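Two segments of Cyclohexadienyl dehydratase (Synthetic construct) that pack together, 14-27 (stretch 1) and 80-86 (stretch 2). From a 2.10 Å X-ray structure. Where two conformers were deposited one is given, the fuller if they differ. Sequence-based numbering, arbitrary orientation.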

# COMPACT_ATOMS: atom_id res chain seq x y z
N SER A 14 22.32 8.38 -18.22
CA SER A 14 21.60 7.52 -17.28
C SER A 14 20.24 7.15 -17.85
O SER A 14 19.79 7.68 -18.85
CB SER A 14 21.40 8.25 -15.96
OG SER A 14 20.65 9.46 -16.16
N ARG A 15 19.55 6.23 -17.18
CA ARG A 15 18.18 5.98 -17.50
C ARG A 15 17.34 7.24 -17.36
O ARG A 15 16.41 7.47 -18.12
CB ARG A 15 17.64 4.89 -16.58
CG ARG A 15 18.56 3.61 -16.44
CD ARG A 15 17.78 2.39 -15.89
NE ARG A 15 16.73 2.05 -16.88
CZ ARG A 15 15.49 2.57 -16.96
NH1 ARG A 15 15.00 3.41 -16.04
NH2 ARG A 15 14.73 2.20 -17.98
N LEU A 16 17.65 8.07 -16.37
CA LEU A 16 16.90 9.33 -16.21
C LEU A 16 17.04 10.21 -17.48
O LEU A 16 16.05 10.78 -17.99
CB LEU A 16 17.35 10.04 -14.94
CG LEU A 16 16.55 11.27 -14.56
CD1 LEU A 16 15.07 10.98 -14.28
CD2 LEU A 16 17.20 11.85 -13.33
N ASP A 17 18.23 10.21 -18.08
CA ASP A 17 18.37 10.89 -19.37
C ASP A 17 17.62 10.27 -20.51
O ASP A 17 17.11 11.06 -21.34
CB ASP A 17 19.81 10.97 -19.80
CG ASP A 17 20.58 11.87 -18.94
OD1 ASP A 17 20.17 13.04 -18.79
OD2 ASP A 17 21.56 11.40 -18.35
N GLU A 18 17.61 8.92 -20.59
CA GLU A 18 16.97 8.22 -21.68
C GLU A 18 15.51 8.62 -21.66
O GLU A 18 14.87 8.81 -22.70
CB GLU A 18 17.09 6.66 -21.52
N ILE A 19 14.94 8.63 -20.46
CA ILE A 19 13.50 8.96 -20.27
C ILE A 19 13.26 10.37 -20.77
O ILE A 19 12.34 10.63 -21.58
CB ILE A 19 13.08 8.85 -18.79
CG1 ILE A 19 13.19 7.40 -18.30
CG2 ILE A 19 11.63 9.30 -18.58
CD1 ILE A 19 13.36 7.24 -16.80
N MET A 20 14.09 11.31 -20.31
CA MET A 20 13.88 12.69 -20.78
C MET A 20 14.09 12.83 -22.26
O MET A 20 13.27 13.46 -22.94
CB MET A 20 14.66 13.73 -19.97
CG MET A 20 13.75 14.18 -18.82
SD MET A 20 14.66 14.67 -17.39
CE MET A 20 13.47 14.25 -16.18
N GLU A 21 15.12 12.17 -22.80
CA GLU A 21 15.36 12.27 -24.24
C GLU A 21 14.24 11.61 -25.04
O GLU A 21 13.90 12.14 -26.06
CB GLU A 21 16.74 11.73 -24.62
CG GLU A 21 17.84 12.51 -23.91
CD GLU A 21 19.23 11.98 -24.19
OE1 GLU A 21 19.39 11.43 -25.29
OE2 GLU A 21 20.15 12.15 -23.36
N ARG A 22 13.65 10.51 -24.58
CA ARG A 22 12.58 9.85 -25.34
C ARG A 22 11.24 10.59 -25.19
O ARG A 22 10.36 10.43 -26.03
CB ARG A 22 12.40 8.40 -24.84
CG ARG A 22 11.25 7.59 -25.51
CD ARG A 22 11.13 6.12 -25.04
NE ARG A 22 10.85 6.00 -23.61
CZ ARG A 22 11.68 5.54 -22.65
NH1 ARG A 22 12.90 5.11 -22.94
NH2 ARG A 22 11.29 5.54 -21.36
N GLY A 23 11.05 11.31 -24.08
CA GLY A 23 9.81 12.03 -23.83
C GLY A 23 8.66 11.19 -23.29
O GLY A 23 7.50 11.63 -23.27
N THR A 24 8.92 9.98 -22.83
CA THR A 24 7.86 9.18 -22.24
C THR A 24 8.44 8.43 -21.05
O THR A 24 9.59 8.01 -21.10
CB THR A 24 7.32 8.16 -23.27
OG1 THR A 24 6.77 8.85 -24.38
CG2 THR A 24 6.27 7.30 -22.67
N LEU A 25 7.64 8.29 -19.99
CA LEU A 25 7.92 7.40 -18.86
C LEU A 25 7.14 6.15 -19.08
O LEU A 25 5.94 6.20 -19.17
CB LEU A 25 7.54 8.00 -17.56
CG LEU A 25 7.74 7.07 -16.34
CD1 LEU A 25 9.21 6.79 -16.07
CD2 LEU A 25 7.12 7.72 -15.13
N ARG A 26 7.83 5.02 -19.21
CA ARG A 26 7.19 3.75 -19.35
C ARG A 26 6.98 3.13 -17.96
O ARG A 26 7.93 2.84 -17.27
CB ARG A 26 8.03 2.82 -20.22
CG ARG A 26 8.41 3.43 -21.59
CD ARG A 26 9.43 2.58 -22.41
NE ARG A 26 10.59 2.37 -21.55
CZ ARG A 26 11.41 1.31 -21.52
NH1 ARG A 26 11.30 0.27 -22.37
NH2 ARG A 26 12.38 1.29 -20.62
N VAL A 27 5.72 2.96 -17.60
CA VAL A 27 5.32 2.45 -16.33
C VAL A 27 4.69 1.06 -16.47
O VAL A 27 3.67 0.86 -17.09
CB VAL A 27 4.28 3.37 -15.72
CG1 VAL A 27 3.79 2.78 -14.46
CG2 VAL A 27 4.88 4.74 -15.43
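Stretch 2, residues 80-86: ADKFDIA

Stretch 1 runs as a helix from Arg-15 to Arg-22, turns at Gly-23, whose positive phi (80°) by itself favours glycine, and continues as a strand from Thr-24 to Val-27. Stretch 2 approaches as an irregular loop and becomes strand at Ile-85, running parallel to the first strand. Val-27 pairs with Ile-85 (CA to CA, 5.2 Å), while Phe-83 CA lies 4.7 Å from Arg-26 CA. Arg-26 O accepts from Asp-84 N at 2.7 Å and, weakly, from Ile-85 N at 3.4 Å; Val-27 CA adds a CA-H...O contact to Ile-85 O at 3.2 Å.

Asp-84 points toward stretch 1, where a short acid can meet three arginines. Its OD1 takes Arg-15 NH2 at 2.7 Å and Arg-26 NH2 at 2.9 Å; its OD2 forms a salt bridge with Arg-22 NH2 at 2.6 Å and accepts from the backbone, Arg-26 N, at 2.9 Å. Arginine's several donors let Arg-26 reach Asp-81 as well: NH2 to OD1 at 2.9 Å, NH1 to the backbone O at 2.8 Å. Beside this charged cluster, branched aliphatic residues suit the buried sheet: Val-27 CG2 meets Ile-85 CG2 at 4.0 Å on their shared face, and Leu-25 CD1 approaches Ile-85 CG2 at 4.1 Å.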

# COMPACT_ATOMS: atom_id res chain seq x y z
N ALA A 80 14.38 -7.08 -18.49
CA ALA A 80 14.49 -6.99 -19.90
C ALA A 80 14.10 -5.59 -20.39
O ALA A 80 13.93 -5.38 -21.58
CB ALA A 80 13.62 -8.02 -20.57
N ASP A 81 14.04 -4.62 -19.51
CA ASP A 81 13.88 -3.22 -19.88
C ASP A 81 12.57 -2.95 -20.73
O ASP A 81 12.56 -2.11 -21.66
CB ASP A 81 15.19 -2.78 -20.60
CG ASP A 81 15.26 -1.30 -20.83
OD1 ASP A 81 14.67 -0.48 -20.06
OD2 ASP A 81 15.86 -0.96 -21.84
N LYS A 82 11.48 -3.65 -20.41
CA LYS A 82 10.13 -3.39 -20.96
C LYS A 82 9.54 -2.08 -20.49
O LYS A 82 8.61 -1.58 -21.06
CB LYS A 82 9.17 -4.51 -20.56
CG LYS A 82 8.93 -5.61 -21.58
CD LYS A 82 10.26 -6.17 -22.02
CE LYS A 82 10.23 -6.66 -23.47
NZ LYS A 82 9.29 -7.80 -23.63
N PHE A 83 9.97 -1.57 -19.35
CA PHE A 83 9.42 -0.34 -18.79
C PHE A 83 10.44 0.22 -17.83
O PHE A 83 11.37 -0.47 -17.49
CB PHE A 83 8.05 -0.54 -18.13
CG PHE A 83 7.94 -1.81 -17.30
CD1 PHE A 83 8.53 -1.89 -16.08
CD2 PHE A 83 7.29 -2.91 -17.81
CE1 PHE A 83 8.41 -3.05 -15.30
CE2 PHE A 83 7.14 -4.06 -17.06
CZ PHE A 83 7.72 -4.13 -15.81
N ASP A 84 10.26 1.45 -17.39
CA ASP A 84 11.29 2.12 -16.59
C ASP A 84 11.05 1.91 -15.10
O ASP A 84 11.97 2.01 -14.28
CB ASP A 84 11.22 3.61 -16.87
CG ASP A 84 11.51 3.95 -18.35
OD1 ASP A 84 12.56 3.53 -18.81
OD2 ASP A 84 10.66 4.52 -19.04
N ILE A 85 9.79 1.66 -14.74
CA ILE A 85 9.44 1.57 -13.36
C ILE A 85 8.11 0.81 -13.30
O ILE A 85 7.20 0.96 -14.19
CB ILE A 85 9.32 2.95 -12.76
CG1 ILE A 85 8.98 2.92 -11.27
CG2 ILE A 85 8.22 3.74 -13.45
CD1 ILE A 85 9.20 4.30 -10.59
N ALA A 86 8.00 -0.01 -12.26
CA ALA A 86 6.75 -0.71 -11.98
C ALA A 86 5.96 -0.01 -10.88
O ALA A 86 6.48 0.15 -9.79
CB ALA A 86 7.03 -2.12 -11.63